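Local atomic coordinates of possible protein of nuclear scaffold (Encephalitozoon cuniculi, PDB entry 3KAE), a protein that is the Cdc27 (APC3) subunit of the anaphase-promoting complex, here as its N-terminal tetratricopeptide-repeat domain, which forms a homodimer and probably serves as a protein-binding scaffold. Residues Pro97-Asp100 with Met106-Asp109; Gly128-Gly133 with Leu153-Lys158; Thr20-Ala25 with Tyr44-Tyr49. All coordinates share one frame; numbering follows the deposited sequence.

Interaction 1 (Pro97-Asp100 with Met106-Asp109); sequences PDVD and MFVD
Pro97 meets Phe107 through its backbone. Its carbonyl O lies 4.2 Å from Phe107 CE2, at the edge of the ring and near its plane. The same O accepts a hydrogen bond from the side-chain amide of Gln104, in the short helix 101-104 that joins the two segments. Val99 carries most of the contact on its side. Both its methyls reach one ring carbon: CG2 lies 3.9 Å and CG1 4.0 Å from Phe107 CE2. Chi1 of -48° sets CG1 beside the backbone N and anti to the carbonyl carbon, and leaves CG2 between the two; both methyls then face CE2. CG2 approaches the ring obliquely. The two side chains come from opposite directions. The backbone N of Val99 bonds to Gln104 OE1; one glutamine amide thus bonds both Pro97 O and Val99 N. Asp100 then N-caps helix 101-104 with its side chain. The contact lies within the connection between helices 78-89 and 113-126. Phe107 is buried, packing also on Met37 of helix 36-45 and Thr63 of helix 62-74, while its backbone O bonds to Arg14 of the second subunit.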
loop_
_atom_site.group_PDB
_atom_site.type_symbol
_atom_site.label_atom_id
_atom_site.label_comp_id
_atom_site.label_asym_id
_atom_site.label_seq_id
_atom_site.Cartn_x
_atom_site.Cartn_y
_atom_site.Cartn_z
ATOM N N PRO C 97 -17.359 3.716 -13.357
ATOM C CA PRO C 97 -17.276 3.821 -14.818
ATOM C C PRO C 97 -16.628 2.593 -15.453
ATOM O O PRO C 97 -15.759 1.968 -14.844
ATOM C CB PRO C 97 -16.365 5.037 -15.028
ATOM C CG PRO C 97 -16.392 5.781 -13.735
ATOM C CD PRO C 97 -16.565 4.751 -12.676
ATOM N N ASP C 98 -17.053 2.251 -16.663
ATOM C CA ASP C 98 -16.318 1.287 -17.472
ATOM C C ASP C 98 -14.933 1.877 -17.722
ATOM O O ASP C 98 -14.813 2.954 -18.304
ATOM C CB ASP C 98 -17.023 1.055 -18.814
ATOM C CG ASP C 98 -18.424 0.489 -18.657
ATOM O OD1 ASP C 98 -18.610 -0.394 -17.799
ATOM O OD2 ASP C 98 -19.330 0.922 -19.406
ATOM N N VAL C 99 -13.889 1.190 -17.270
ATOM C CA VAL C 99 -12.532 1.707 -17.429
ATOM C C VAL C 99 -11.588 0.651 -17.983
ATOM O O VAL C 99 -11.967 -0.511 -18.136
ATOM C CB VAL C 99 -11.955 2.218 -16.094
ATOM C CG1 VAL C 99 -12.958 3.117 -15.388
ATOM C CG2 VAL C 99 -11.549 1.048 -15.203
ATOM N N ASP C 100 -10.360 1.060 -18.288
ATOM C CA ASP C 100 -9.313 0.107 -18.640
ATOM C C ASP C 100 -9.358 -1.079 -17.676
ATOM O O ASP C 100 -9.543 -0.900 -16.467
ATOM C CB ASP C 100 -7.935 0.775 -18.595
ATOM C CG ASP C 100 -6.819 -0.138 -19.102
ATOM O OD1 ASP C 100 -5.852 -0.371 -18.350
ATOM O OD2 ASP C 100 -6.907 -0.630 -20.249
ATOM N N MET C 106 -8.890 -2.861 -9.668
ATOM C CA MET C 106 -8.623 -2.194 -8.396
ATOM C C MET C 106 -9.920 -1.713 -7.778
ATOM O O MET C 106 -9.911 -1.043 -6.750
ATOM C CB MET C 106 -7.693 -0.996 -8.590
ATOM C CG MET C 106 -6.546 -1.235 -9.550
ATOM S SD MET C 106 -5.312 0.067 -9.408
ATOM C CE MET C 106 -4.678 -0.298 -7.764
ATOM N N PHE C 107 -11.035 -2.030 -8.427
ATOM C CA PHE C 107 -12.324 -1.510 -7.984
ATOM C C PHE C 107 -13.068 -2.475 -7.081
ATOM O O PHE C 107 -12.814 -3.673 -7.083
ATOM C CB PHE C 107 -13.223 -1.107 -9.162
ATOM C CG PHE C 107 -12.785 0.138 -9.852
ATOM C CD1 PHE C 107 -11.781 0.927 -9.316
ATOM C CD2 PHE C 107 -13.390 0.536 -11.034
ATOM C CE1 PHE C 107 -11.371 2.077 -9.955
ATOM C CE2 PHE C 107 -12.991 1.686 -11.672
ATOM C CZ PHE C 107 -11.980 2.460 -11.132
ATOM N N VAL C 108 -14.017 -1.919 -6.345
ATOM C CA VAL C 108 -14.754 -2.622 -5.311
ATOM C C VAL C 108 -16.114 -3.104 -5.816
ATOM O O VAL C 108 -16.896 -2.333 -6.376
ATOM C CB VAL C 108 -14.952 -1.674 -4.112
ATOM C CG1 VAL C 108 -16.352 -1.802 -3.531
ATOM C CG2 VAL C 108 -13.862 -1.889 -3.096
ATOM N N ASP C 109 -16.389 -4.388 -5.616
ATOM C CA ASP C 109 -17.662 -4.985 -6.003
ATOM C C ASP C 109 -18.620 -4.940 -4.809
ATOM O O ASP C 109 -18.293 -5.420 -3.729
ATOM C CB ASP C 109 -17.424 -6.422 -6.478
ATOM C CG ASP C 109 -18.686 -7.101 -6.956
ATOM O OD1 ASP C 109 -19.767 -6.482 -6.882
ATOM O OD2 ASP C 109 -18.595 -8.265 -7.404
#

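Interaction 2 (Gly128-Gly133 with Leu153-Lys158); sequences GYREEG and LLLENK
A surface salt-bridge network joins two consecutive helices of this tetratricopeptide-repeat domain, 130-143 and 147-155. Arg130 lies in the first turn of one helix, and Glu156 lies next to Leu155, where the other gives way to a turn. The two side chains come from opposite directions. Glu156 OE2 sits over one face of the Arg130 guanidinium, 3.0 Å from NH1 and 3.4 Å from CZ. It is well out of the guanidinium plane, and the two flat groups stand 75° apart. No N-H therefore points at this oxygen, and the attraction rests on charge alone. A bend at chi2 of Arg130 (37°) helps direct the guanidinium toward Glu156. The Glu156 chain also bends at chi2, which turns the carboxylate back over the guanidinium; its CG is also 3.6 Å from Arg130 NH1. Leu155 CD2 comes obliquely to within 4.0 Å of Arg130 NH1, a van der Waals touch. Lys158 is the third member of the network. Its NZ makes a long salt bridge of 3.6 Å to Glu156 OE1, so the two carboxylate oxygens face different cations. The first helix begins just after Tyr129, its N-cap, which follows the Schellman motif ending helix 113-126 at Gly128. Helix 147-155 ends in a Schellman motif of its own, with positive phi at Asn157. Deeper between the helices, buried Leu153 packs on Ile134, Tyr137, Val138 and Phe141. Lys158 NZ also gives a weak hydrogen bond of 3.4 Å to the backbone O of Glu156.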
loop_
_atom_site.group_PDB
_atom_site.type_symbol
_atom_site.label_atom_id
_atom_site.label_comp_id
_atom_site.label_asym_id
_atom_site.label_seq_id
_atom_site.Cartn_x
_atom_site.Cartn_y
_atom_site.Cartn_z
ATOM N N GLY C 128 -16.836 2.943 20.042
ATOM C CA GLY C 128 -17.467 2.709 21.330
ATOM C C GLY C 128 -18.764 1.916 21.301
ATOM O O GLY C 128 -19.456 1.827 22.312
ATOM N N TYR C 129 -19.101 1.337 20.153
ATOM C CA TYR C 129 -20.297 0.508 20.047
ATOM C C TYR C 129 -19.914 -0.951 19.812
ATOM O O TYR C 129 -20.071 -1.472 18.711
ATOM C CB TYR C 129 -21.216 0.997 18.927
ATOM C CG TYR C 129 -21.652 2.445 19.062
ATOM C CD1 TYR C 129 -22.941 2.773 19.483
ATOM C CD2 TYR C 129 -20.777 3.482 18.767
ATOM C CE1 TYR C 129 -23.343 4.091 19.603
ATOM C CE2 TYR C 129 -21.172 4.804 18.885
ATOM C CZ TYR C 129 -22.455 5.103 19.305
ATOM O OH TYR C 129 -22.850 6.417 19.425
ATOM N N ARG C 130 -19.429 -1.606 20.866
ATOM C CA ARG C 130 -18.916 -2.968 20.765
ATOM C C ARG C 130 -19.977 -3.975 20.312
ATOM O O ARG C 130 -19.730 -4.750 19.384
ATOM C CB ARG C 130 -18.271 -3.393 22.091
ATOM C CG ARG C 130 -17.516 -4.711 22.036
ATOM C CD ARG C 130 -16.810 -4.874 20.710
ATOM N NE ARG C 130 -16.011 -6.093 20.635
ATOM C CZ ARG C 130 -14.683 -6.112 20.589
ATOM N NH1 ARG C 130 -14.033 -7.264 20.505
ATOM N NH2 ARG C 130 -14.004 -4.977 20.618
ATOM N N GLU C 131 -21.148 -3.946 20.947
ATOM C CA GLU C 131 -22.214 -4.910 20.654
ATOM C C GLU C 131 -22.662 -4.839 19.197
ATOM O O GLU C 131 -22.785 -5.875 18.534
ATOM C CB GLU C 131 -23.415 -4.735 21.603
ATOM N N GLU C 132 -22.908 -3.623 18.705
ATOM C CA GLU C 132 -23.238 -3.423 17.288
ATOM C C GLU C 132 -22.099 -3.901 16.379
ATOM O O GLU C 132 -22.331 -4.519 15.330
ATOM C CB GLU C 132 -23.554 -1.959 16.994
ATOM C CG GLU C 132 -23.932 -1.707 15.529
ATOM C CD GLU C 132 -24.008 -0.231 15.159
ATOM O OE1 GLU C 132 -23.950 0.630 16.062
ATOM O OE2 GLU C 132 -24.135 0.069 13.955
ATOM N N GLY C 133 -20.867 -3.614 16.790
ATOM C CA GLY C 133 -19.688 -4.090 16.082
ATOM C C GLY C 133 -19.661 -5.599 15.937
ATOM O O GLY C 133 -19.442 -6.125 14.840
ATOM N N LEU C 153 -14.463 -12.174 17.230
ATOM C CA LEU C 153 -15.500 -13.099 17.636
ATOM C C LEU C 153 -14.921 -14.196 18.531
ATOM O O LEU C 153 -15.531 -14.578 19.541
ATOM C CB LEU C 153 -16.220 -13.674 16.418
ATOM C CG LEU C 153 -17.131 -12.650 15.735
ATOM C CD1 LEU C 153 -17.847 -13.268 14.535
ATOM C CD2 LEU C 153 -18.136 -12.076 16.728
ATOM N N LEU C 154 -13.733 -14.685 18.187
ATOM C CA LEU C 154 -13.058 -15.627 19.061
ATOM C C LEU C 154 -12.788 -14.987 20.420
ATOM O O LEU C 154 -13.090 -15.551 21.477
ATOM C CB LEU C 154 -11.769 -16.133 18.438
ATOM C CG LEU C 154 -11.928 -17.052 17.226
ATOM C CD1 LEU C 154 -10.563 -17.490 16.718
ATOM C CD2 LEU C 154 -12.793 -18.261 17.539
ATOM N N LEU C 155 -12.215 -13.798 20.387
ATOM C CA LEU C 155 -11.924 -13.048 21.598
ATOM C C LEU C 155 -13.149 -12.915 22.503
ATOM O O LEU C 155 -13.037 -13.013 23.727
ATOM C CB LEU C 155 -11.392 -11.661 21.226
ATOM C CG LEU C 155 -11.153 -10.690 22.376
ATOM C CD1 LEU C 155 -10.037 -11.205 23.242
ATOM C CD2 LEU C 155 -10.830 -9.292 21.852
ATOM N N GLU C 156 -14.317 -12.701 21.901
ATOM C CA GLU C 156 -15.550 -12.504 22.661
ATOM C C GLU C 156 -16.292 -13.816 22.909
ATOM O O GLU C 156 -17.359 -13.821 23.512
ATOM C CB GLU C 156 -16.480 -11.527 21.931
ATOM C CG GLU C 156 -15.925 -10.111 21.766
ATOM C CD GLU C 156 -15.787 -9.384 23.086
ATOM O OE1 GLU C 156 -16.356 -9.860 24.096
ATOM O OE2 GLU C 156 -15.108 -8.335 23.112
ATOM N N ASN C 157 -15.719 -14.918 22.431
ATOM C CA ASN C 157 -16.370 -16.219 22.460
ATOM C C ASN C 157 -17.728 -16.175 21.765
ATOM O O ASN C 157 -18.555 -17.065 21.949
ATOM C CB ASN C 157 -16.511 -16.710 23.904
ATOM C CG ASN C 157 -16.872 -18.188 23.990
ATOM O OD1 ASN C 157 -16.376 -19.011 23.207
ATOM N ND2 ASN C 157 -17.733 -18.535 24.954
ATOM N N LYS C 158 -17.955 -15.136 20.966
ATOM C CA LYS C 158 -19.242 -14.958 20.288
ATOM C C LYS C 158 -19.246 -15.423 18.826
ATOM O O LYS C 158 -20.054 -14.967 18.015
ATOM C CB LYS C 158 -19.743 -13.507 20.405
ATOM C CG LYS C 158 -20.992 -13.331 21.271
ATOM C CD LYS C 158 -20.647 -13.070 22.724
ATOM C CE LYS C 158 -20.038 -11.692 22.906
ATOM N NZ LYS C 158 -19.605 -11.433 24.305
#

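Interaction 3 (Thr20-Ala25 with Tyr44-Tyr49); sequences TAIFLA and YLNGEY
Ile22 touches Asn46 and Glu48 by van der Waals contact through one methyl, CD1. From helix 18-31 this methyl reaches the turn that follows helix 36-45. Ile22 CD1 lies 3.8 Å from Asn46 CB and 4.0 Å from Asn46 CG. It is also 3.6 Å from Glu48 OE1. Ile22 holds CG1 anti to its own carbonyl carbon (chi1 -68°), and chi2 is close to fully extended, which carries CD1 out to the turn. The Ile22 and Asn46 side chains cross at about a right angle. Ile22 and Glu48 meet at a slant. The Glu48 side chain is extended beyond CG, which brings its carboxylate to the same methyl. Ile22 itself is buried; it also packs on Val42 and Leu43 of helix 36-45 and on Tyr209 of the second subunit.

One polar interaction bears on the contact. The main partner of the Glu48 carboxylate is Arg51, to which OE2 forms a salt bridge. This salt bridge probably helps to fix where the carboxylate sits beside Ile22.

Backbone bonds shape the turn. Gly47, at positive phi, is the C-prime residue of a Schellman motif that ends helix 36-45. Its N bonds to Tyr44 O at 2.8 Å, and Glu48 N bonds back to Leu43 O. Glu48 is then the N-cap of helix 49-57. The contact thus joins the side of one helix to the turn between the two helices that come next in the chain. Neighbouring helices joined by short turns and packed side by side are the basic architecture of the tetratricopeptide-repeat fold.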
loop_
_atom_site.group_PDB
_atom_site.type_symbol
_atom_site.label_atom_id
_atom_site.label_comp_id
_atom_site.label_asym_id
_atom_site.label_seq_id
_atom_site.Cartn_x
_atom_site.Cartn_y
_atom_site.Cartn_z
ATOM N N THR C 20 5.664 8.775 -8.954
ATOM C CA THR C 20 5.456 8.717 -10.392
ATOM C C THR C 20 3.995 8.465 -10.734
ATOM O O THR C 20 3.444 9.093 -11.626
ATOM C CB THR C 20 6.328 7.636 -11.026
ATOM O OG1 THR C 20 7.696 7.958 -10.786
ATOM C CG2 THR C 20 6.078 7.531 -12.497
ATOM N N ALA C 21 3.362 7.550 -10.017
ATOM C CA ALA C 21 1.976 7.186 -10.297
ATOM C C ALA C 21 1.030 8.338 -10.021
ATOM O O ALA C 21 0.059 8.536 -10.736
ATOM C CB ALA C 21 1.574 5.949 -9.457
ATOM N N ILE C 22 1.289 9.055 -8.937
ATOM C CA ILE C 22 0.517 10.227 -8.593
ATOM C C ILE C 22 0.707 11.306 -9.706
ATOM O O ILE C 22 -0.259 11.887 -10.212
ATOM C CB ILE C 22 0.929 10.734 -7.197
ATOM C CG1 ILE C 22 0.497 9.709 -6.122
ATOM C CG2 ILE C 22 0.307 12.088 -6.913
ATOM C CD1 ILE C 22 1.086 9.948 -4.740
ATOM N N PHE C 23 1.949 11.542 -10.116
ATOM C CA PHE C 23 2.219 12.508 -11.183
ATOM C C PHE C 23 1.549 12.110 -12.496
ATOM O O PHE C 23 0.819 12.892 -13.090
ATOM C CB PHE C 23 3.717 12.678 -11.412
ATOM C CG PHE C 23 4.048 13.718 -12.433
ATOM C CD1 PHE C 23 4.017 13.416 -13.786
ATOM C CD2 PHE C 23 4.384 15.008 -12.041
ATOM C CE1 PHE C 23 4.310 14.380 -14.733
ATOM C CE2 PHE C 23 4.684 15.975 -12.981
ATOM C CZ PHE C 23 4.643 15.665 -14.337
ATOM N N LEU C 24 1.788 10.891 -12.943
ATOM C CA LEU C 24 1.168 10.411 -14.174
ATOM C C LEU C 24 -0.348 10.415 -14.073
ATOM O O LEU C 24 -1.045 10.543 -15.076
ATOM C CB LEU C 24 1.651 8.987 -14.495
ATOM C CG LEU C 24 3.109 8.809 -14.892
ATOM C CD1 LEU C 24 3.380 7.349 -15.207
ATOM C CD2 LEU C 24 3.430 9.705 -16.112
ATOM N N ALA C 25 -0.859 10.252 -12.860
ATOM C CA ALA C 25 -2.297 10.235 -12.660
ATOM C C ALA C 25 -2.803 11.653 -12.824
ATOM O O ALA C 25 -3.843 11.894 -13.449
ATOM C CB ALA C 25 -2.645 9.675 -11.272
ATOM N N TYR C 44 -3.890 7.128 -1.657
ATOM C CA TYR C 44 -4.117 6.328 -0.453
ATOM C C TYR C 44 -2.888 5.450 -0.226
ATOM O O TYR C 44 -2.302 5.453 0.854
ATOM C CB TYR C 44 -5.389 5.472 -0.561
ATOM C CG TYR C 44 -5.556 4.544 0.628
ATOM C CD1 TYR C 44 -6.217 4.968 1.782
ATOM C CD2 TYR C 44 -5.009 3.263 0.621
ATOM C CE1 TYR C 44 -6.351 4.142 2.877
ATOM C CE2 TYR C 44 -5.156 2.420 1.713
ATOM C CZ TYR C 44 -5.822 2.868 2.836
ATOM O OH TYR C 44 -5.946 2.056 3.927
ATOM N N LEU C 45 -2.470 4.740 -1.267
ATOM C CA LEU C 45 -1.315 3.861 -1.162
ATOM C C LEU C 45 -0.066 4.591 -0.694
ATOM O O LEU C 45 0.793 4.004 -0.039
ATOM C CB LEU C 45 -1.047 3.144 -2.480
ATOM C CG LEU C 45 -2.118 2.127 -2.884
ATOM C CD1 LEU C 45 -1.909 1.671 -4.337
ATOM C CD2 LEU C 45 -2.145 0.924 -1.905
ATOM N N ASN C 46 0.030 5.877 -1.019
ATOM C CA ASN C 46 1.218 6.642 -0.673
ATOM C C ASN C 46 1.106 7.244 0.713
ATOM O O ASN C 46 1.951 8.038 1.131
ATOM C CB ASN C 46 1.497 7.722 -1.721
ATOM C CG ASN C 46 2.883 8.312 -1.588
ATOM O OD1 ASN C 46 3.077 9.532 -1.699
ATOM N ND2 ASN C 46 3.862 7.450 -1.337
ATOM N N GLY C 47 0.041 6.874 1.421
ATOM C CA GLY C 47 -0.182 7.326 2.785
ATOM C C GLY C 47 -0.776 8.718 2.895
ATOM O O GLY C 47 -0.743 9.310 3.973
ATOM N N GLU C 48 -1.332 9.237 1.796
ATOM C CA GLU C 48 -1.846 10.611 1.777
ATOM C C GLU C 48 -3.366 10.674 1.806
ATOM O O GLU C 48 -4.021 10.920 0.786
ATOM C CB GLU C 48 -1.302 11.386 0.566
ATOM C CG GLU C 48 0.208 11.435 0.512
ATOM C CD GLU C 48 0.726 12.293 -0.626
ATOM O OE1 GLU C 48 1.249 11.736 -1.625
ATOM O OE2 GLU C 48 0.593 13.532 -0.526
ATOM N N TYR C 49 -3.919 10.495 2.996
ATOM C CA TYR C 49 -5.355 10.321 3.163
ATOM C C TYR C 49 -6.155 11.613 2.978
ATOM O O TYR C 49 -7.205 11.617 2.322
ATOM C CB TYR C 49 -5.640 9.634 4.515
ATOM C CG TYR C 49 -4.693 8.479 4.753
ATOM C CD1 TYR C 49 -4.742 7.350 3.946
ATOM C CD2 TYR C 49 -3.722 8.535 5.736
ATOM C CE1 TYR C 49 -3.875 6.315 4.118
ATOM C CE2 TYR C 49 -2.841 7.485 5.924
ATOM C CZ TYR C 49 -2.928 6.374 5.115
ATOM O OH TYR C 49 -2.057 5.315 5.272
#

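From the N terminus, interaction 3 comes first. It closes a loop of 18 residues, mostly helical, and ties helix 18-31 to the turn between helices 36-45 and 49-57. Interaction 1 follows. It closes only five residues, around helix 101-104, in the connection from helix 78-89 to helix 113-126. Interaction 2 closes 19 residues and joins helices 130-143 and 147-155. The three are in series; none nests in or crosses another. Interactions 1 and 3 have centres about 18 Å apart, and both touch the second subunit. Interaction 2 lies across the chain's centre from both, about 33 Å from interaction 1 and about 35 Å from interaction 3, centre to centre.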